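Local structure of N-terminus Plasma serine protease inhibitor (Homo sapiens, 3DY0) at residues S271-Y276 with K314-V319; Y166-A171 with R325-T330; Q183-Y188 with V197-R202; G94-T99 with D120-N125. The protein inhibits serine proteases in blood plasma and other body fluids in a heparin-dependent manner, binding irreversibly to their active-site serine. All coordinates share one frame; numbering follows the deposited sequence.

Interaction 1: S271-Y276 with K314-V319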
loop_
_atom_site.group_PDB
_atom_site.type_symbol
_atom_site.label_atom_id
_atom_site.label_comp_id
_atom_site.label_asym_id
_atom_site.label_seq_id
_atom_site.Cartn_x
_atom_site.Cartn_y
_atom_site.Cartn_z
ATOM N N SER A 271 9.457 8.631 -10.059
ATOM C CA SER A 271 8.029 8.606 -9.808
ATOM C C SER A 271 7.494 7.332 -10.446
ATOM O O SER A 271 7.636 7.128 -11.654
ATOM C CB SER A 271 7.358 9.833 -10.433
ATOM O OG SER A 271 5.981 9.881 -10.113
ATOM N N ILE A 272 6.903 6.463 -9.633
ATOM C CA ILE A 272 6.351 5.218 -10.141
ATOM C C ILE A 272 4.959 5.011 -9.583
ATOM O O ILE A 272 4.515 5.738 -8.692
ATOM C CB ILE A 272 7.219 3.983 -9.792
ATOM C CG1 ILE A 272 7.259 3.754 -8.281
ATOM C CG2 ILE A 272 8.628 4.173 -10.343
ATOM C CD1 ILE A 272 7.828 2.403 -7.896
ATOM N N GLU A 273 4.263 4.019 -10.119
ATOM C CA GLU A 273 2.918 3.744 -9.657
ATOM C C GLU A 273 2.534 2.298 -9.859
ATOM O O GLU A 273 3.201 1.547 -10.574
ATOM C CB GLU A 273 1.915 4.641 -10.387
ATOM C CG GLU A 273 1.892 4.456 -11.892
ATOM C CD GLU A 273 0.858 5.343 -12.564
ATOM O OE1 GLU A 273 0.925 6.578 -12.383
ATOM O OE2 GLU A 273 -0.019 4.805 -13.273
ATOM N N GLY A 274 1.450 1.916 -9.201
ATOM C CA GLY A 274 0.945 0.569 -9.316
ATOM C C GLY A 274 -0.564 0.631 -9.435
ATOM O O GLY A 274 -1.218 1.398 -8.732
ATOM N N SER A 275 -1.108 -0.174 -10.339
ATOM C CA SER A 275 -2.547 -0.236 -10.565
ATOM C C SER A 275 -2.908 -1.713 -10.603
ATOM O O SER A 275 -2.479 -2.433 -11.505
ATOM C CB SER A 275 -2.899 0.424 -11.899
ATOM O OG SER A 275 -4.290 0.355 -12.145
ATOM N N TYR A 276 -3.690 -2.167 -9.629
ATOM C CA TYR A 276 -4.053 -3.574 -9.561
ATOM C C TYR A 276 -5.515 -3.929 -9.379
ATOM O O TYR A 276 -6.291 -3.183 -8.790
ATOM C CB TYR A 276 -3.262 -4.249 -8.425
ATOM C CG TYR A 276 -1.801 -3.866 -8.399
ATOM C CD1 TYR A 276 -1.337 -2.852 -7.556
ATOM C CD2 TYR A 276 -0.895 -4.463 -9.271
ATOM C CE1 TYR A 276 0.002 -2.441 -7.593
ATOM C CE2 TYR A 276 0.436 -4.060 -9.318
ATOM C CZ TYR A 276 0.878 -3.048 -8.478
ATOM O OH TYR A 276 2.190 -2.637 -8.553
ATOM N N LYS A 314 -4.803 1.563 -6.416
ATOM C CA LYS A 314 -3.963 2.463 -7.195
ATOM C C LYS A 314 -3.059 3.140 -6.186
ATOM O O LYS A 314 -3.529 3.626 -5.157
ATOM C CB LYS A 314 -4.805 3.514 -7.920
ATOM C CG LYS A 314 -3.986 4.530 -8.713
ATOM C CD LYS A 314 -3.217 3.867 -9.841
ATOM C CE LYS A 314 -2.443 4.898 -10.657
ATOM N NZ LYS A 314 -3.352 5.917 -11.255
ATOM N N ALA A 315 -1.762 3.157 -6.473
ATOM C CA ALA A 315 -0.791 3.771 -5.578
ATOM C C ALA A 315 0.262 4.502 -6.401
ATOM O O ALA A 315 0.669 4.027 -7.461
ATOM C CB ALA A 315 -0.135 2.701 -4.719
ATOM N N VAL A 316 0.700 5.658 -5.911
ATOM C CA VAL A 316 1.704 6.445 -6.617
ATOM C C VAL A 316 2.724 6.996 -5.633
ATOM O O VAL A 316 2.425 7.184 -4.451
ATOM C CB VAL A 316 1.071 7.649 -7.380
ATOM C CG1 VAL A 316 -0.001 7.166 -8.343
ATOM C CG2 VAL A 316 0.494 8.653 -6.392
ATOM N N VAL A 317 3.936 7.233 -6.122
ATOM C CA VAL A 317 4.986 7.799 -5.286
ATOM C C VAL A 317 5.881 8.711 -6.109
ATOM O O VAL A 317 6.137 8.448 -7.284
ATOM C CB VAL A 317 5.862 6.701 -4.620
ATOM C CG1 VAL A 317 6.625 5.913 -5.668
ATOM C CG2 VAL A 317 6.823 7.351 -3.618
ATOM N N GLU A 318 6.324 9.796 -5.483
ATOM C CA GLU A 318 7.224 10.758 -6.105
ATOM C C GLU A 318 8.365 10.951 -5.121
ATOM O O GLU A 318 8.135 11.287 -3.960
ATOM C CB GLU A 318 6.529 12.107 -6.318
ATOM C CG GLU A 318 5.268 12.044 -7.153
ATOM C CD GLU A 318 4.486 13.343 -7.122
ATOM O OE1 GLU A 318 3.416 13.408 -7.763
ATOM O OE2 GLU A 318 4.938 14.301 -6.457
ATOM N N VAL A 319 9.588 10.725 -5.583
ATOM C CA VAL A 319 10.768 10.898 -4.745
ATOM C C VAL A 319 11.672 11.912 -5.425
ATOM O O VAL A 319 12.037 11.737 -6.586
ATOM C CB VAL A 319 11.557 9.576 -4.591
ATOM C CG1 VAL A 319 12.942 9.854 -4.000
ATOM C CG2 VAL A 319 10.779 8.614 -3.703
HETATM O O HOH W 1 3.887 8.842 -9.339
#
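Ile272 and Val317 lie side by side and meet through their CG1 atoms. At 3.4 Å from Ile272 CG1 to Val317 CG1 the contact is tighter than usual for two carbons. Each CG1 stands between its own backbone N and carbonyl carbon, the crowded position (chi1 65° in both), and this turns the two branches to each other. The pair shares its sheet face with Gly274 and Ala315. Phe30 of strand 29-31 packs on that face against Ile272, Ala315 and Val317. Tyr276 OH comes close over Gly274, which has no side chain, and hydrogen bonds to Phe30 N.

The other face carries Ser271, Glu273, Ser275, Lys314, Val316 and Glu318. Glu273 CB lies beside Val316, 3.8 Å from Val316 CG1. Lys314 is bent at chi2 (64°), which brings its CD to 3.4 Å from Gly274 O. Its CE then lies 3.6 Å from Glu273 OE2. The charged atoms Lys314 NZ and Glu273 OE2 remain 4.1 Å apart, too far for a salt bridge. Glu318 OE1 forms a salt bridge with Lys147.

The strands run antiparallel. Ile272 and Val317 form one hydrogen-bonded pair, Gly274 and Ala315 the next, where Gly274 N reaches Ala315 O at 2.8 Å. A water also donates to Val317 O. These are adjacent strands of the central serpin sheet. The contact is therefore held by backbone bonds and one apolar face, and the Glu273-Lys314 attraction is probably a modest addition.

Interaction 2: Y166-A171 with R325-T330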
loop_
_atom_site.group_PDB
_atom_site.type_symbol
_atom_site.label_atom_id
_atom_site.label_comp_id
_atom_site.label_asym_id
_atom_site.label_seq_id
_atom_site.Cartn_x
_atom_site.Cartn_y
_atom_site.Cartn_z
ATOM N N TYR A 166 -8.353 5.285 1.693
ATOM C CA TYR A 166 -7.362 6.134 1.052
ATOM C C TYR A 166 -6.261 6.418 2.048
ATOM O O TYR A 166 -6.472 6.364 3.262
ATOM C CB TYR A 166 -7.986 7.460 0.603
ATOM C CG TYR A 166 -8.472 8.324 1.746
ATOM C CD1 TYR A 166 -7.587 9.119 2.476
ATOM C CD2 TYR A 166 -9.811 8.306 2.131
ATOM C CE1 TYR A 166 -8.023 9.870 3.563
ATOM C CE2 TYR A 166 -10.256 9.052 3.213
ATOM C CZ TYR A 166 -9.358 9.828 3.925
ATOM O OH TYR A 166 -9.798 10.552 5.010
ATOM N N ILE A 167 -5.080 6.704 1.523
ATOM C CA ILE A 167 -3.943 7.052 2.354
ATOM C C ILE A 167 -3.143 8.108 1.602
ATOM O O ILE A 167 -2.965 8.023 0.381
ATOM C CB ILE A 167 -3.058 5.810 2.674
ATOM C CG1 ILE A 167 -1.866 6.229 3.542
ATOM C CG2 ILE A 167 -2.595 5.140 1.384
ATOM C CD1 ILE A 167 -1.034 5.063 4.062
ATOM N N PHE A 168 -2.703 9.131 2.326
ATOM C CA PHE A 168 -1.904 10.197 1.734
ATOM C C PHE A 168 -0.712 10.488 2.636
ATOM O O PHE A 168 -0.872 10.689 3.842
ATOM C CB PHE A 168 -2.716 11.483 1.563
ATOM C CG PHE A 168 -1.901 12.631 1.032
ATOM C CD1 PHE A 168 -1.587 12.710 -0.322
ATOM C CD2 PHE A 168 -1.397 13.597 1.894
ATOM C CE1 PHE A 168 -0.778 13.735 -0.809
ATOM C CE2 PHE A 168 -0.586 14.629 1.415
ATOM C CZ PHE A 168 -0.277 14.694 0.062
ATOM N N PHE A 169 0.477 10.513 2.040
ATOM C CA PHE A 169 1.714 10.767 2.770
ATOM C C PHE A 169 2.567 11.816 2.067
ATOM O O PHE A 169 2.790 11.750 0.859
ATOM C CB PHE A 169 2.501 9.452 2.904
ATOM C CG PHE A 169 3.893 9.610 3.457
ATOM C CD1 PHE A 169 4.983 9.776 2.605
ATOM C CD2 PHE A 169 4.121 9.552 4.829
ATOM C CE1 PHE A 169 6.282 9.877 3.112
ATOM C CE2 PHE A 169 5.418 9.653 5.344
ATOM C CZ PHE A 169 6.495 9.814 4.486
ATOM N N LYS A 170 3.028 12.798 2.830
ATOM C CA LYS A 170 3.895 13.826 2.274
ATOM C C LYS A 170 4.865 14.228 3.362
ATOM O O LYS A 170 4.455 14.593 4.461
ATOM C CB LYS A 170 3.105 15.053 1.815
ATOM C CG LYS A 170 4.013 16.166 1.294
ATOM C CD LYS A 170 3.231 17.365 0.787
ATOM C CE LYS A 170 4.174 18.499 0.406
ATOM N NZ LYS A 170 3.430 19.718 -0.016
ATOM N N ALA A 171 6.152 14.145 3.061
ATOM C CA ALA A 171 7.159 14.511 4.039
ATOM C C ALA A 171 8.429 15.001 3.374
ATOM O O ALA A 171 8.760 14.597 2.262
ATOM C CB ALA A 171 7.474 13.316 4.924
ATOM N N ARG A 325 6.267 12.140 -1.738
ATOM C CA ARG A 325 4.814 12.234 -1.679
ATOM C C ARG A 325 4.379 10.853 -2.138
ATOM O O ARG A 325 4.909 10.327 -3.118
ATOM C CB ARG A 325 4.244 13.286 -2.637
ATOM C CG ARG A 325 4.264 14.707 -2.102
ATOM C CD ARG A 325 5.655 15.284 -2.188
ATOM N NE ARG A 325 6.140 15.222 -3.561
ATOM C CZ ARG A 325 7.403 15.412 -3.919
ATOM N NH1 ARG A 325 7.743 15.331 -5.198
ATOM N NH2 ARG A 325 8.323 15.676 -2.999
ATOM N N ALA A 326 3.446 10.255 -1.409
ATOM C CA ALA A 326 2.941 8.934 -1.764
ATOM C C ALA A 326 1.470 8.879 -1.405
ATOM O O ALA A 326 1.035 9.466 -0.413
ATOM C CB ALA A 326 3.705 7.843 -1.015
ATOM N N ALA A 327 0.698 8.169 -2.211
ATOM C CA ALA A 327 -0.722 8.064 -1.940
ATOM C C ALA A 327 -1.259 6.794 -2.550
ATOM O O ALA A 327 -0.648 6.217 -3.439
ATOM C CB ALA A 327 -1.456 9.262 -2.519
ATOM N N ALA A 328 -2.408 6.357 -2.057
ATOM C CA ALA A 328 -3.031 5.157 -2.579
ATOM C C ALA A 328 -4.486 5.105 -2.151
ATOM O O ALA A 328 -4.903 5.796 -1.220
ATOM C CB ALA A 328 -2.296 3.912 -2.070
ATOM N N ALA A 329 -5.259 4.290 -2.854
ATOM C CA ALA A 329 -6.657 4.109 -2.518
ATOM C C ALA A 329 -7.044 2.708 -2.950
ATOM O O ALA A 329 -6.487 2.164 -3.910
ATOM C CB ALA A 329 -7.530 5.149 -3.227
ATOM N N THR A 330 -7.980 2.118 -2.218
ATOM C CA THR A 330 -8.469 0.782 -2.520
ATOM C C THR A 330 -9.987 0.888 -2.585
ATOM O O THR A 330 -10.614 1.400 -1.659
ATOM C CB THR A 330 -8.073 -0.224 -1.419
ATOM O OG1 THR A 330 -6.647 -0.249 -1.288
ATOM C CG2 THR A 330 -8.567 -1.623 -1.763
HETATM O O HOH W 2 8.041 16.384 -0.199
#
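Phe169 N donates to Ala326 O at 2.7 Å, the shortest hydrogen bond between these strands. The donor sits nearly along the C=O axis of Ala326. Ala326 N returns a bond to Phe169 O at 2.8 Å, and that bond is nearly straight (167°, N-H...O). Ile167 and Ala328 form the second hydrogen-bonded pair, with Ile167 N 2.9 Å from Ala328 O. Between the pairs, the CA of Ala327 lies 3.2 Å from Ile167 O in a CA-H...O contact.

On the face of Ile167 and Phe169, large side chains stand beside alanines. Ile167 CG2 touches Ala328 CB at 3.7 Å. With CG anti to the backbone N (chi1 171°), the Phe169 ring is placed obliquely to Ala326 CB. Aromatic packing from the bound peptide also reaches Ile167, Phe169, Ala326 and Ala328. On the other face the Phe168 ring comes obliquely to Ala327, with CD1 4.1 Å from Ala327 CB.

Strand 323-335 is the part of the reactive centre loop before the cleavage, inserted into the central sheet. It runs antiparallel between strands 159-172 and 307-319. The run of alanines at 326-329 is consistent with the small residues of the serpin hinge region, which must enter the sheet during insertion.

At the end of the pair, the extended Lys170 crosses the bent Arg325 chain, and CG meets CG at 3.7 Å. The guanidinium turns away from the lysine amine to Asp320 and Glu318, which form salt bridges with NH1. NH2 donates in plane to a water, and that water donates to Ala171 O.

Interaction 3: Q183-Y188 with V197-R202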
loop_
_atom_site.group_PDB
_atom_site.type_symbol
_atom_site.label_atom_id
_atom_site.label_comp_id
_atom_site.label_asym_id
_atom_site.label_seq_id
_atom_site.Cartn_x
_atom_site.Cartn_y
_atom_site.Cartn_z
ATOM N N GLN A 183 22.644 14.833 -11.190
ATOM C CA GLN A 183 23.168 14.749 -12.547
ATOM C C GLN A 183 22.622 13.512 -13.249
ATOM O O GLN A 183 22.278 12.526 -12.601
ATOM C CB GLN A 183 24.697 14.682 -12.512
ATOM C CG GLN A 183 25.371 15.898 -11.887
ATOM C CD GLN A 183 25.208 17.159 -12.717
ATOM O OE1 GLN A 183 25.630 17.216 -13.872
ATOM N NE2 GLN A 183 24.596 18.181 -12.128
ATOM N N GLU A 184 22.539 13.570 -14.574
ATOM C CA GLU A 184 22.041 12.438 -15.346
ATOM C C GLU A 184 23.032 11.283 -15.304
ATOM O O GLU A 184 24.236 11.468 -15.509
ATOM C CB GLU A 184 21.798 12.847 -16.804
ATOM C CG GLU A 184 20.697 13.877 -16.990
ATOM C CD GLU A 184 19.329 13.345 -16.614
ATOM O OE1 GLU A 184 18.661 13.970 -15.764
ATOM O OE2 GLU A 184 18.915 12.304 -17.174
ATOM N N GLN A 185 22.518 10.087 -15.045
ATOM C CA GLN A 185 23.349 8.895 -14.981
ATOM C C GLN A 185 22.602 7.708 -15.574
ATOM O O GLN A 185 21.384 7.753 -15.746
ATOM C CB GLN A 185 23.734 8.595 -13.530
ATOM C CG GLN A 185 24.526 9.710 -12.846
ATOM C CD GLN A 185 25.916 9.903 -13.433
ATOM O OE1 GLN A 185 26.652 10.803 -13.026
ATOM N NE2 GLN A 185 26.284 9.056 -14.388
ATOM N N ASP A 186 23.341 6.651 -15.886
ATOM C CA ASP A 186 22.761 5.447 -16.461
ATOM C C ASP A 186 22.167 4.570 -15.361
ATOM O O ASP A 186 22.764 4.408 -14.291
ATOM C CB ASP A 186 23.832 4.630 -17.192
ATOM C CG ASP A 186 24.254 5.243 -18.517
ATOM O OD1 ASP A 186 23.788 6.346 -18.862
ATOM O OD2 ASP A 186 25.066 4.601 -19.214
ATOM N N PHE A 187 20.991 4.012 -15.621
ATOM C CA PHE A 187 20.348 3.110 -14.674
ATOM C C PHE A 187 20.208 1.787 -15.415
ATOM O O PHE A 187 19.605 1.724 -16.489
ATOM C CB PHE A 187 18.972 3.634 -14.249
ATOM C CG PHE A 187 18.284 2.770 -13.226
ATOM C CD1 PHE A 187 17.533 1.663 -13.611
ATOM C CD2 PHE A 187 18.408 3.058 -11.867
ATOM C CE1 PHE A 187 16.912 0.850 -12.657
ATOM C CE2 PHE A 187 17.793 2.253 -10.908
ATOM C CZ PHE A 187 17.045 1.152 -11.302
ATOM N N TYR A 188 20.770 0.730 -14.843
ATOM C CA TYR A 188 20.733 -0.569 -15.492
ATOM C C TYR A 188 19.551 -1.435 -15.098
ATOM O O TYR A 188 19.583 -2.121 -14.076
ATOM C CB TYR A 188 22.049 -1.309 -15.228
ATOM C CG TYR A 188 23.256 -0.458 -15.557
ATOM C CD1 TYR A 188 23.763 0.452 -14.628
ATOM C CD2 TYR A 188 23.834 -0.499 -16.822
ATOM C CE1 TYR A 188 24.813 1.307 -14.956
ATOM C CE2 TYR A 188 24.884 0.353 -17.163
ATOM C CZ TYR A 188 25.366 1.254 -16.226
ATOM O OH TYR A 188 26.387 2.115 -16.562
ATOM N N VAL A 197 18.555 8.495 -16.108
ATOM C CA VAL A 197 17.772 9.006 -14.984
ATOM C C VAL A 197 18.489 10.125 -14.240
ATOM O O VAL A 197 19.715 10.215 -14.271
ATOM C CB VAL A 197 17.474 7.899 -13.940
ATOM C CG1 VAL A 197 16.850 6.693 -14.617
ATOM C CG2 VAL A 197 18.762 7.500 -13.208
ATOM N N PRO A 198 17.727 11.010 -13.575
ATOM C CA PRO A 198 18.361 12.097 -12.826
ATOM C C PRO A 198 18.827 11.419 -11.539
ATOM O O PRO A 198 18.008 10.862 -10.814
ATOM C CB PRO A 198 17.211 13.071 -12.559
ATOM C CG PRO A 198 16.133 12.663 -13.540
ATOM C CD PRO A 198 16.266 11.172 -13.590
ATOM N N MET A 199 20.127 11.440 -11.269
ATOM C CA MET A 199 20.654 10.794 -10.070
ATOM C C MET A 199 20.999 11.823 -9.005
ATOM O O MET A 199 21.881 12.661 -9.204
ATOM C CB MET A 199 21.903 9.978 -10.428
ATOM C CG MET A 199 22.457 9.109 -9.306
ATOM S SD MET A 199 21.422 7.666 -8.933
ATOM C CE MET A 199 21.742 6.636 -10.365
ATOM N N MET A 200 20.293 11.763 -7.880
ATOM C CA MET A 200 20.531 12.687 -6.775
ATOM C C MET A 200 21.709 12.156 -5.981
ATOM O O MET A 200 22.043 10.976 -6.073
ATOM C CB MET A 200 19.312 12.757 -5.852
ATOM C CG MET A 200 17.996 12.958 -6.570
ATOM S SD MET A 200 16.638 13.163 -5.407
ATOM C CE MET A 200 16.569 11.522 -4.639
ATOM N N SER A 201 22.338 13.024 -5.200
ATOM C CA SER A 201 23.469 12.582 -4.401
ATOM C C SER A 201 23.706 13.440 -3.177
ATOM O O SER A 201 23.465 14.647 -3.188
ATOM C CB SER A 201 24.745 12.568 -5.240
ATOM O OG SER A 201 25.160 13.885 -5.551
ATOM N N ARG A 202 24.176 12.803 -2.110
ATOM C CA ARG A 202 24.461 13.503 -0.865
ATOM C C ARG A 202 25.366 12.650 0.013
ATOM O O ARG A 202 25.056 11.492 0.290
ATOM C CB ARG A 202 23.159 13.816 -0.120
ATOM C CG ARG A 202 23.360 14.604 1.166
ATOM C CD ARG A 202 22.974 13.795 2.391
ATOM N NE ARG A 202 21.530 13.618 2.522
ATOM C CZ ARG A 202 20.949 12.918 3.491
ATOM N NH1 ARG A 202 21.688 12.322 4.415
ATOM N NH2 ARG A 202 19.630 12.814 3.542
#
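Gln183 and Met199 form one antiparallel hydrogen-bonded pair, and Gln185 and Val197 form another. Met199 N to Gln183 O is 2.8 Å, but this donor lies above the carbonyl plane, 38° out of it. In the Gln185-Val197 pair both donors lie close to the line of the carbonyl bond, with Val197 N 2.9 Å from Gln185 O. The segment axes are at 112°, and between the segments Gln183-Gln185 pair with Val197-Met199. Phe187 continues the pairing with Val195. The two strands are a hairpin that belongs to sheet C of the serpin fold. Strand 259-277 pairs with 194-211 on its other edge, and Tyr188 makes backbone bonds to the bound peptide.

Glu184 faces Pro198 in the non-hydrogen-bonded pair. Its chain is bent at chi2 (-66°), which lays the carboxylate beside the ring. OE1 comes to 3.5 Å from Pro198 CA and 3.6 Å from Pro198 CG. On the other face, one of two Gln185 conformers crosses Met199 at about a right angle, with Gln185 CG 3.6 Å from Met199 CB. Phe187 CB lies 3.7 Å from Val197 CG1. The bound peptide packs on Phe187, Val197 and Met199.

Pro198 has no N-H, but its position in a non-hydrogen-bonded pair means that no bond between these two strands is lost. Backbone bonds and aliphatic contacts carry the pairing.

Interaction 4: G94-T99 with D120-N125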
loop_
_atom_site.group_PDB
_atom_site.type_symbol
_atom_site.label_atom_id
_atom_site.label_comp_id
_atom_site.label_asym_id
_atom_site.label_seq_id
_atom_site.Cartn_x
_atom_site.Cartn_y
_atom_site.Cartn_z
ATOM N N GLY A 94 -8.084 7.194 5.719
ATOM C CA GLY A 94 -9.517 7.230 5.958
ATOM C C GLY A 94 -10.333 6.209 5.194
ATOM O O GLY A 94 -9.843 5.566 4.263
ATOM N N ASN A 95 -11.599 6.087 5.585
ATOM C CA ASN A 95 -12.516 5.125 4.987
ATOM C C ASN A 95 -13.885 5.727 4.707
ATOM O O ASN A 95 -14.326 6.642 5.404
ATOM C CB ASN A 95 -12.664 3.945 5.940
ATOM C CG ASN A 95 -11.331 3.346 6.304
ATOM O OD1 ASN A 95 -10.628 2.834 5.438
ATOM N ND2 ASN A 95 -10.962 3.423 7.582
ATOM N N ALA A 96 -14.555 5.198 3.690
ATOM C CA ALA A 96 -15.876 5.689 3.322
ATOM C C ALA A 96 -16.689 4.605 2.637
ATOM O O ALA A 96 -16.146 3.732 1.961
ATOM C CB ALA A 96 -15.745 6.895 2.396
ATOM N N LEU A 97 -18.000 4.663 2.834
ATOM C CA LEU A 97 -18.911 3.721 2.203
ATOM C C LEU A 97 -19.843 4.507 1.290
ATOM O O LEU A 97 -20.470 5.474 1.719
ATOM C CB LEU A 97 -19.751 2.982 3.252
ATOM C CG LEU A 97 -19.144 1.790 3.993
ATOM C CD1 LEU A 97 -20.055 1.400 5.150
ATOM C CD2 LEU A 97 -18.977 0.615 3.032
ATOM N N PHE A 98 -19.901 4.111 0.025
ATOM C CA PHE A 98 -20.803 4.741 -0.933
ATOM C C PHE A 98 -21.853 3.670 -1.181
ATOM O O PHE A 98 -21.556 2.617 -1.746
ATOM C CB PHE A 98 -20.059 5.104 -2.216
ATOM C CG PHE A 98 -19.074 6.220 -2.038
ATOM C CD1 PHE A 98 -17.764 5.957 -1.643
ATOM C CD2 PHE A 98 -19.465 7.542 -2.220
ATOM C CE1 PHE A 98 -16.862 6.995 -1.431
ATOM C CE2 PHE A 98 -18.574 8.589 -2.009
ATOM C CZ PHE A 98 -17.266 8.313 -1.613
ATOM N N THR A 99 -23.082 3.934 -0.751
ATOM C CA THR A 99 -24.157 2.962 -0.906
ATOM C C THR A 99 -25.369 3.489 -1.660
ATOM O O THR A 99 -25.777 4.636 -1.484
ATOM C CB THR A 99 -24.639 2.456 0.464
ATOM O OG1 THR A 99 -25.143 3.558 1.231
ATOM C CG2 THR A 99 -23.492 1.800 1.218
ATOM N N ASP A 120 -16.952 7.215 6.580
ATOM C CA ASP A 120 -17.901 8.216 6.127
ATOM C C ASP A 120 -18.946 7.411 5.355
ATOM O O ASP A 120 -18.618 6.403 4.732
ATOM C CB ASP A 120 -17.218 9.208 5.175
ATOM C CG ASP A 120 -16.123 10.028 5.848
ATOM O OD1 ASP A 120 -15.348 10.693 5.123
ATOM O OD2 ASP A 120 -16.039 10.019 7.094
ATOM N N THR A 121 -20.199 7.848 5.409
ATOM C CA THR A 121 -21.278 7.163 4.706
ATOM C C THR A 121 -21.976 8.129 3.758
ATOM O O THR A 121 -22.536 9.138 4.188
ATOM C CB THR A 121 -22.309 6.583 5.700
ATOM O OG1 THR A 121 -21.755 5.422 6.333
ATOM C CG2 THR A 121 -23.598 6.205 4.988
ATOM N N PHE A 122 -21.940 7.818 2.466
ATOM C CA PHE A 122 -22.557 8.674 1.465
ATOM C C PHE A 122 -23.508 7.944 0.527
ATOM O O PHE A 122 -23.217 6.847 0.054
ATOM C CB PHE A 122 -21.474 9.354 0.626
ATOM C CG PHE A 122 -20.415 10.036 1.438
ATOM C CD1 PHE A 122 -20.737 11.101 2.272
ATOM C CD2 PHE A 122 -19.091 9.617 1.367
ATOM C CE1 PHE A 122 -19.753 11.741 3.024
ATOM C CE2 PHE A 122 -18.100 10.250 2.113
ATOM C CZ PHE A 122 -18.432 11.315 2.945
ATOM N N PRO A 123 -24.676 8.546 0.261
ATOM C CA PRO A 123 -25.656 7.935 -0.639
ATOM C C PRO A 123 -25.127 8.060 -2.067
ATOM O O PRO A 123 -24.529 9.075 -2.415
ATOM C CB PRO A 123 -26.904 8.787 -0.415
ATOM C CG PRO A 123 -26.743 9.253 1.012
ATOM C CD PRO A 123 -25.288 9.630 1.046
ATOM N N THR A 124 -25.338 7.032 -2.881
ATOM C CA THR A 124 -24.867 7.046 -4.263
ATOM C C THR A 124 -25.868 6.396 -5.208
ATOM O O THR A 124 -26.424 5.341 -4.910
ATOM C CB THR A 124 -23.520 6.294 -4.400
ATOM O OG1 THR A 124 -22.518 6.961 -3.624
ATOM C CG2 THR A 124 -23.077 6.240 -5.860
ATOM N N ASN A 125 -26.100 7.037 -6.349
ATOM C CA ASN A 125 -27.011 6.488 -7.341
ATOM C C ASN A 125 -26.178 5.734 -8.370
ATOM O O ASN A 125 -25.719 6.312 -9.355
ATOM C CB ASN A 125 -27.808 7.601 -8.025
ATOM C CG ASN A 125 -28.571 7.102 -9.231
ATOM O OD1 ASN A 125 -29.004 5.951 -9.267
ATOM N ND2 ASN A 125 -28.747 7.968 -10.225
#
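Ala96 pairs with Asp120, Leu97 with Thr121, and Phe98 with Phe122 in a parallel register. These are the two strands of a beta-alpha-beta unit whose connection is helix 107-117. Strand 120-123 is the end strand of the central serpin sheet, next to 90-99.

Five backbone hydrogen bonds join the two segments. The shortest runs from Leu97 N to Asp120 O at 2.6 Å. Phe122 N to Leu97 O is almost straight (174°). The last, from Thr124 N to Thr99 O, is 2.8 Å long, and its donor lies above the carbonyl plane.

Apolar contacts gather on the face of Ala96, Phe98 and Phe122. The two phenylalanines point the same way. Both residues are on one face of the sheet, and with CG anti to the carbonyl carbon in each (chi1 -69° and -51°) the rings lie side by side. Phe98 CE2 meets Phe122 CD2 at 3.6 Å, with the ring planes oblique. Phe122 CE2 also reaches Ala96 CB at 4.1 Å. Helix 129-143 covers this face, and its Tyr139 packs edge-to-face with Phe98.

Asp120 OD1 bonds to Tyr139 OH, and Asn95 to Asn165 (OD1) and Tyr117 O (ND2). Thr124 OG1 bonds to Gln135 OE1 and lies in the plane of the Phe98 ring at its edge, 3.4 Å from Phe98 CD2.

In the fold
Interactions 4, 2 and 1 lie across one central sheet. Its strands follow in the order 120-123, 90-99, 159-172, 323-335, 307-319 and 259-277. Interactions 1 and 2 have centres about 10 Å apart and touch through strands 307-319 and 323-335. The centres of interactions 4 and 2 are about 19 Å apart, and Tyr166 N to Gly94 O joins them. Interaction 3, its centre about 44 Å from that of interaction 4, meets interaction 1 through Met200 CE and Val319 CG1. Along the chain, interaction 4 closes first. Interaction 2 then opens, and interactions 3 and 1 form before its second strand. That strand enters between two earlier ones, consistent with the cleaved, inserted state.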